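Local coordinates for glycoside hydrolase family 61 (Trichoderma reesei QM6a, PDB 5O2X), which is a copper-dependent lytic polysaccharide monooxygenase of family AA9 that probably cleaves cellulose chains by oxidation, at residues A129-V132 with L133-N136; G192-G195 with T196-Y199; T20-P23 with Y24-N27. All coordinates share one frame; numbering follows the deposited sequence.

Interaction 1: residues A129-V132 with L133-N136; sequences ASDV and LISN. With MAN (alpha-D-mannopyranose), chain L.
The flat peptide group between Ser130 and Asp131 meets Ile134 one turn on, in the short alpha-helix 129-135. Ile134 N comes in tilted 23° from the plane of the Ser130 carbonyl, giving a bond of 2.9 Å from Ile134 N to Ser130 O. The same oxygen is crowded by carbon: Ile134 has CG1 anti to the carbonyl carbon (chi1 -69°), which turns it back along the helix to 3.2 Å from Ser130 O, and Leu133 CB lies 3.4 Å from Ser130 O. The amides of Leu133, Ser135 and Asn136 bond to Ala129 O, Asp131 O and Val132 O, each four residues back, and Asn136 is where helical geometry ends. Ser135 N lies farther from the plane of its acceptor carbonyl than Ile134 N does.

The flat carboxylate of Asp131 divides its work. OD1 sits 4.2 Å from Ile134 CD1, whereas OD2 accepts from Trp128 N, tying down the start of the helix. Ser130 OG bonds to Gly88 N and, weakly, to the carbonyl of His86, a copper ligand, and so joins the helix to the loop that carries this ligand. Ala129 and Leu133 pack on Ile90 of strand 90-96, which makes theirs the inward flank of the helix.

The side chain of Val132 points out on another flank, against Leu120 of strand 110-121 and Gln234, with Asn136 alongside it and pointing the same way. Both methyls face the same hydroxyl, O6 of the mannose in chain L, a sugar carried by the protein itself. Replacing Val132 with an alanine would take away both methyls, and is likely to open a gap between helix and mannose. Of the two, Val132 CG1 comes nearer, 3.4 Å from mannose O6 against 3.8 Å for Val132 CG2.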
loop_
_atom_site.group_PDB
_atom_site.type_symbol
_atom_site.label_atom_id
_atom_site.label_comp_id
_atom_site.label_asym_id
_atom_site.label_seq_id
_atom_site.Cartn_x
_atom_site.Cartn_y
_atom_site.Cartn_z
ATOM N N ALA A 129 3.521 1.934 13.329
ATOM C CA ALA A 129 2.905 0.870 12.556
ATOM C C ALA A 129 3.907 -0.158 12.062
ATOM O O ALA A 129 3.649 -1.356 12.080
ATOM C CB ALA A 129 2.145 1.454 11.377
ATOM N N SER A 130 5.060 0.331 11.584
ATOM C CA SER A 130 6.092 -0.579 11.075
ATOM C C SER A 130 6.517 -1.623 12.126
ATOM O O SER A 130 6.839 -2.746 11.753
ATOM C CB SER A 130 7.322 0.255 10.668
ATOM O OG SER A 130 7.761 1.052 11.734
ATOM N N ASP A 131 6.554 -1.256 13.408
ATOM C CA ASP A 131 6.907 -2.197 14.457
ATOM C C ASP A 131 5.869 -3.298 14.605
ATOM O O ASP A 131 6.209 -4.441 14.931
ATOM C CB ASP A 131 7.114 -1.478 15.774
ATOM C CG ASP A 131 8.288 -0.506 15.694
ATOM O OD1 ASP A 131 9.420 -1.014 15.443
ATOM O OD2 ASP A 131 8.077 0.694 15.853
ATOM N N VAL A 132 4.597 -2.971 14.366
ATOM C CA VAL A 132 3.532 -3.976 14.383
ATOM C C VAL A 132 3.733 -4.940 13.198
ATOM O O VAL A 132 3.661 -6.162 13.355
ATOM C CB VAL A 132 2.162 -3.305 14.336
ATOM C CG1 VAL A 132 1.056 -4.338 14.327
ATOM C CG2 VAL A 132 1.993 -2.366 15.521
ATOM N N LEU A 133 4.008 -4.376 12.018
ATOM C CA LEU A 133 4.300 -5.195 10.854
ATOM C C LEU A 133 5.469 -6.131 11.145
ATOM O O LEU A 133 5.416 -7.342 10.829
ATOM C CB LEU A 133 4.586 -4.276 9.652
ATOM C CG LEU A 133 5.054 -4.954 8.372
ATOM C CD1 LEU A 133 4.495 -4.228 7.162
ATOM C CD2 LEU A 133 6.561 -4.999 8.287
ATOM N N ILE A 134 6.541 -5.623 11.742
ATOM C CA ILE A 134 7.729 -6.454 12.036
ATOM C C ILE A 134 7.327 -7.579 12.995
ATOM O O ILE A 134 7.716 -8.740 12.812
ATOM C CB ILE A 134 8.845 -5.594 12.617
ATOM C CG1 ILE A 134 9.386 -4.653 11.530
ATOM C CG2 ILE A 134 9.958 -6.437 13.207
ATOM C CD1 ILE A 134 10.177 -3.462 12.066
ATOM N N SER A 135 6.555 -7.251 14.036
ATOM C CA SER A 135 6.167 -8.254 15.017
ATOM C C SER A 135 5.351 -9.379 14.406
ATOM O O SER A 135 5.482 -10.520 14.806
ATOM C CB SER A 135 5.363 -7.547 16.110
ATOM O OG SER A 135 4.934 -8.511 17.056
ATOM N N ASN A 136 4.508 -9.058 13.429
ATOM C CA ASN A 136 3.643 -10.040 12.789
ATOM C C ASN A 136 4.267 -10.648 11.547
ATOM O O ASN A 136 3.643 -10.814 10.507
ATOM C CB ASN A 136 2.284 -9.375 12.479
ATOM C CG ASN A 136 1.519 -9.034 13.749
ATOM O OD1 ASN A 136 0.973 -7.890 13.868
ATOM N ND2 ASN A 136 1.443 -9.924 14.637
HETATM C C1 MAN L . -5.349 -1.440 14.082
HETATM C C2 MAN L . -5.976 -1.259 15.455
HETATM C C3 MAN L . -5.154 -0.320 16.323
HETATM C C4 MAN L . -3.717 -0.797 16.419
HETATM C C5 MAN L . -3.160 -0.974 15.001
HETATM C C6 MAN L . -1.783 -1.600 15.010
HETATM O O2 MAN L . -6.113 -2.542 16.070
HETATM O O3 MAN L . -5.736 -0.193 17.637
HETATM O O4 MAN L . -2.877 0.132 17.082
HETATM O O5 MAN L . -3.993 -1.848 14.226
HETATM O O6 MAN L . -1.765 -2.880 15.666
#

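Interaction 2: residues G192-G195 with T196-Y199. With MAN (alpha-D-mannopyranose), chain E; MAN (alpha-D-mannopyranose), chain D.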
loop_
_atom_site.group_PDB
_atom_site.type_symbol
_atom_site.label_atom_id
_atom_site.label_comp_id
_atom_site.label_asym_id
_atom_site.label_seq_id
_atom_site.Cartn_x
_atom_site.Cartn_y
_atom_site.Cartn_z
ATOM N N GLY A 192 -11.832 10.692 -3.762
ATOM C CA GLY A 192 -10.388 10.437 -3.748
ATOM C C GLY A 192 -9.535 11.607 -4.176
ATOM O O GLY A 192 -10.029 12.671 -4.533
ATOM N N VAL A 193 -8.218 11.382 -4.084
ATOM C CA VAL A 193 -7.188 12.352 -4.380
ATOM C C VAL A 193 -6.246 11.733 -5.407
ATOM O O VAL A 193 -5.809 10.565 -5.257
ATOM C CB VAL A 193 -6.408 12.709 -3.076
ATOM C CG1 VAL A 193 -5.225 13.618 -3.371
ATOM C CG2 VAL A 193 -7.340 13.350 -2.062
ATOM N N LEU A 194 -5.865 12.468 -6.438
ATOM C CA LEU A 194 -4.886 11.965 -7.396
ATOM C C LEU A 194 -3.593 11.580 -6.679
ATOM O O LEU A 194 -3.150 12.268 -5.759
ATOM C CB LEU A 194 -4.587 13.010 -8.456
ATOM C CG LEU A 194 -5.744 13.322 -9.422
ATOM C CD1 LEU A 194 -5.424 14.583 -10.210
ATOM C CD2 LEU A 194 -5.974 12.179 -10.381
ATOM N N GLY A 195 -2.951 10.519 -7.158
ATOM C CA GLY A 195 -1.691 10.100 -6.542
ATOM C C GLY A 195 -0.662 11.184 -6.407
ATOM O O GLY A 195 -0.026 11.281 -5.343
ATOM N N THR A 196 -0.504 12.034 -7.431
ATOM C CA THR A 196 0.514 13.083 -7.370
ATOM C C THR A 196 0.092 14.310 -6.542
ATOM O O THR A 196 0.886 15.249 -6.432
ATOM C CB THR A 196 0.942 13.513 -8.785
ATOM O OG1 THR A 196 -0.206 14.027 -9.474
ATOM C CG2 THR A 196 1.576 12.391 -9.525
ATOM N N ASP A 197 -1.109 14.258 -5.976
ATOM C CA ASP A 197 -1.568 15.273 -5.029
ATOM C C ASP A 197 -1.605 14.749 -3.603
ATOM O O ASP A 197 -1.916 15.524 -2.696
ATOM C CB ASP A 197 -2.964 15.757 -5.417
ATOM C CG ASP A 197 -2.973 16.596 -6.686
ATOM O OD1 ASP A 197 -1.990 17.224 -7.087
ATOM O OD2 ASP A 197 -4.077 16.602 -7.301
ATOM N N LEU A 198 -1.243 13.489 -3.347
ATOM C CA LEU A 198 -1.352 12.958 -1.995
ATOM C C LEU A 198 -0.420 13.672 -1.019
ATOM O O LEU A 198 -0.831 14.021 0.081
ATOM C CB LEU A 198 -1.023 11.452 -1.969
ATOM C CG LEU A 198 -2.056 10.560 -2.617
ATOM C CD1 LEU A 198 -1.490 9.153 -2.757
ATOM C CD2 LEU A 198 -3.364 10.526 -1.824
ATOM N N TYR A 199 0.855 13.826 -1.384
ATOM C CA TYR A 199 1.911 14.183 -0.434
ATOM C C TYR A 199 2.754 15.348 -0.959
ATOM O O TYR A 199 2.963 15.480 -2.156
ATOM C CB TYR A 199 2.861 13.002 -0.263
ATOM C CG TYR A 199 2.191 11.720 0.149
ATOM C CD1 TYR A 199 1.226 11.671 1.160
ATOM C CD2 TYR A 199 2.521 10.532 -0.457
ATOM C CE1 TYR A 199 0.663 10.477 1.542
ATOM C CE2 TYR A 199 1.967 9.347 -0.074
ATOM C CZ TYR A 199 1.040 9.298 0.948
ATOM O OH TYR A 199 0.476 8.136 1.386
HETATM C C1 MAN E . -0.032 15.394 -9.805
HETATM C C2 MAN E . -1.344 15.945 -10.292
HETATM C C3 MAN E . -1.698 15.232 -11.624
HETATM C C4 MAN E . -0.562 15.270 -12.654
HETATM C C5 MAN E . 0.739 14.835 -12.019
HETATM C C6 MAN E . 1.961 15.069 -12.891
HETATM O O2 MAN E . -1.202 17.332 -10.541
HETATM O O3 MAN E . -2.904 15.763 -12.203
HETATM O O4 MAN E . -0.832 14.355 -13.725
HETATM O O5 MAN E . 0.986 15.548 -10.780
HETATM O O6 MAN E . 3.071 14.346 -12.490
HETATM C C1 MAN D . -13.793 14.602 -2.096
HETATM C C2 MAN D . -13.567 15.598 -3.223
HETATM C C3 MAN D . -12.154 15.479 -3.745
HETATM C C4 MAN D . -11.147 15.587 -2.586
HETATM C C5 MAN D . -11.460 14.594 -1.472
HETATM C C6 MAN D . -10.506 14.838 -0.306
HETATM O O2 MAN D . -13.760 16.952 -2.766
HETATM O O3 MAN D . -11.931 16.489 -4.744
HETATM O O4 MAN D . -9.836 15.304 -3.099
HETATM O O5 MAN D . -12.816 14.745 -1.036
HETATM O O6 MAN D . -10.578 13.831 0.670
HETATM O O HOH W 1 -6.580 15.275 -6.605
HETATM O O HOH W 2 1.935 12.646 -3.808
#
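Two consecutive beta turns at an O-mannosylation site bring Leu194 against Asp197 and Gly195 against Leu198, starting at the short, weakly bonded edge strand 193-194. Asp197 N donates to Leu194 O at 2.9 Å, closing a turn with type I angles at Gly195 and Thr196. Leu198 N then donates to Gly195 O at 167°. Both donors stand well above the planes of the carbonyls they reach, as the tight winding demands.

Thr196, at the shared corner, carries the sugar: its OG1 is bonded covalently to C1 of the mannose in chain E, 1.4 Å away. OG1 is held between the backbone N and the carbonyl carbon (chi1 61°), and the ring it bears lies beside two neighbours. Leu194 CD1 comes within 3.4 Å of mannose O3, and Asp197 OD1 approaches C2. Leu194 and Asp197 run side by side, and a water that accepts from Leu194 N donates to Asp197 OD2.

Away from the sugar the contact is apolar. Val193 CG1 lies across Asp197 CB and meets Leu198 CD2 at 3.9 Å, while Val193 and Leu198 both pack on Pro222. Leu198 CB in turn sits 3.7 Å above the ring of Tyr199, over its centre, and the hydroxyl of Tyr199 bonds to Glu158 and Tyr93 in the sheet. A second water bridges Gly195 O and Tyr199 N. The mannose in chain D, part of another attached glycan, donates from O4 to Gly192 O at 3.0 Å.

The chemistry is thus mixed: the covalent link tethers the chain E sugar, an aliphatic tip and a carboxylate oxygen come up to the same C2-C3 side of it, and one water joins a backbone N to a carboxylate while the other links two backbone groups.

Interaction 3: residues T20-P23 with Y24-N27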
loop_
_atom_site.group_PDB
_atom_site.type_symbol
_atom_site.label_atom_id
_atom_site.label_comp_id
_atom_site.label_asym_id
_atom_site.label_seq_id
_atom_site.Cartn_x
_atom_site.Cartn_y
_atom_site.Cartn_z
ATOM N N THR A 20 12.656 -8.080 -7.659
ATOM C CA THR A 20 13.984 -8.666 -7.498
ATOM C C THR A 20 14.157 -9.939 -8.278
ATOM O O THR A 20 15.245 -10.547 -8.233
ATOM C CB THR A 20 14.351 -8.852 -6.019
ATOM O OG1 THR A 20 13.556 -9.897 -5.423
ATOM C CG2 THR A 20 14.214 -7.556 -5.236
ATOM N N THR A 21 13.114 -10.369 -8.990
ATOM C CA THR A 21 13.133 -11.646 -9.709
ATOM C C THR A 21 12.579 -11.489 -11.099
ATOM O O THR A 21 13.208 -11.863 -12.103
ATOM C CB THR A 21 12.357 -12.697 -8.901
ATOM O OG1 THR A 21 12.955 -12.808 -7.603
ATOM C CG2 THR A 21 12.375 -14.053 -9.584
ATOM N N PHE A 22 11.346 -10.981 -11.209
ATOM C CA PHE A 22 10.664 -10.936 -12.503
ATOM C C PHE A 22 11.399 -10.151 -13.575
ATOM O O PHE A 22 11.372 -10.612 -14.735
ATOM C CB PHE A 22 9.248 -10.375 -12.343
ATOM C CG PHE A 22 8.248 -11.250 -11.653
ATOM C CD1 PHE A 22 8.567 -12.315 -10.826
ATOM C CD2 PHE A 22 6.897 -10.922 -11.794
ATOM C CE1 PHE A 22 7.571 -13.006 -10.142
ATOM C CE2 PHE A 22 5.921 -11.625 -11.158
ATOM C CZ PHE A 22 6.247 -12.629 -10.283
ATOM N N PRO A 23 12.100 -9.041 -13.281
ATOM C CA PRO A 23 12.773 -8.320 -14.355
ATOM C C PRO A 23 13.855 -9.162 -15.009
ATOM O O PRO A 23 14.266 -8.871 -16.144
ATOM C CB PRO A 23 13.357 -7.102 -13.647
ATOM C CG PRO A 23 12.453 -6.881 -12.473
ATOM C CD PRO A 23 12.099 -8.262 -12.036
ATOM N N TYR A 24 14.357 -10.171 -14.300
ATOM C CA TYR A 24 15.431 -11.018 -14.813
ATOM C C TYR A 24 14.920 -12.175 -15.659
ATOM O O TYR A 24 15.711 -12.895 -16.279
ATOM C CB TYR A 24 16.286 -11.544 -13.667
ATOM C CG TYR A 24 16.834 -10.437 -12.818
ATOM C CD1 TYR A 24 17.840 -9.615 -13.291
ATOM C CD2 TYR A 24 16.389 -10.222 -11.504
ATOM C CE1 TYR A 24 18.391 -8.616 -12.504
ATOM C CE2 TYR A 24 16.909 -9.226 -10.706
ATOM C CZ TYR A 24 17.910 -8.413 -11.193
ATOM O OH TYR A 24 18.500 -7.463 -10.399
ATOM N N GLU A 25 13.605 -12.431 -15.634
ATOM C CA GLU A 25 13.000 -13.545 -16.348
ATOM C C GLU A 25 12.670 -13.165 -17.765
ATOM O O GLU A 25 12.354 -12.022 -18.037
ATOM C CB GLU A 25 11.674 -13.948 -15.682
ATOM C CG GLU A 25 11.806 -14.409 -14.247
ATOM C CD GLU A 25 10.504 -14.816 -13.574
ATOM O OE1 GLU A 25 9.541 -15.110 -14.237
ATOM O OE2 GLU A 25 10.489 -14.827 -12.342
ATOM N N SER A 26 12.725 -14.145 -18.670
ATOM C CA SER A 26 12.282 -13.967 -20.043
ATOM C C SER A 26 10.785 -13.689 -20.160
ATOM O O SER A 26 10.365 -12.866 -20.989
ATOM C CB SER A 26 12.594 -15.201 -20.913
ATOM O OG SER A 26 13.932 -15.658 -20.736
ATOM N N ASN A 27 10.012 -14.400 -19.364
ATOM C CA ASN A 27 8.576 -14.386 -19.489
ATOM C C ASN A 27 7.942 -14.398 -18.114
ATOM O O ASN A 27 7.411 -15.411 -17.663
ATOM C CB ASN A 27 8.142 -15.583 -20.278
ATOM C CG ASN A 27 6.670 -15.516 -20.631
ATOM O OD1 ASN A 27 6.107 -14.421 -20.762
ATOM N ND2 ASN A 27 6.038 -16.660 -20.769
HETATM O O HOH W 3 10.996 -9.313 -17.229
#
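Phe22 and Glu25 run alongside each other and point the same way, one ring buried, one carboxylate partly exposed, across two overlapping turns in a short 3-10 segment. The tight part is the backbone. Tyr24 N donates to Thr21 O at 3.0 Å, bent to 144°, and Glu25 N donates to Phe22 O, three residues back in each case. Pro23 sits inside the turns, and its side chain rests on Tyr17 and Leu39. The ring of Phe22 is turned inward, meeting Tyr17 with the planes about 80° apart and touching Pro29, which anchors the segment in its loop.

Upstream, the threonine hydroxyls share one partner: Thr20 OG1 and Thr21 OG1 bond to the two carboxylate oxygens of Asp18. The segment is thereby pinned where its first acceptor, Thr21 O, sits.

The looser side holds Tyr24 and Glu25. Tyr24 is exposed, yet one ring edge is turned to the chain, with CE2 3.3 Å from Thr20 O and CD2 3.6 Å from Thr21 O, both oxygens near the ring plane. Glu25 stretches its chain beyond CG, which carries OE2 to 3.4 Å from Thr21 CG2 and 3.5 Å from Phe22 CD1. Its carboxylate is inclined to the Phe22 ring, the planes 54° apart. A water donates to both Phe22 O, at 2.8 Å, and Glu25 O.

The polar grip and the carbon contacts therefore fall on different atoms. The carbonyls at the edge of Tyr24 and the carboxylate beside a methyl and a ring C-H make no more than C-H to oxygen approaches. Phe22 O is held by an amide and a water, while the carboxylate of Glu25 meets only carbon across the contact.

How the interactions relate
From the N terminus, interaction 3 comes first, in the loop after strand 12-15, followed by interaction 1 on helix 129-135 and interaction 2, which takes in strand 193-194 and the turns after it. Each is local, within its own eight residues: helix turns in interaction 1, paired short turns in the other two, so none nests in or crosses another. Interaction 3 fastens an outlying loop beside Tyr17. Interaction 1 seats the helix on strands 90-96 and 110-121, and interaction 2 includes an edge strand paired with 110-121, so both relate to one sheet. Interactions 1 and 2 nevertheless lie on opposite sides of the chain's centre, their own centres about 26 Å apart, and interaction 3 touches neither.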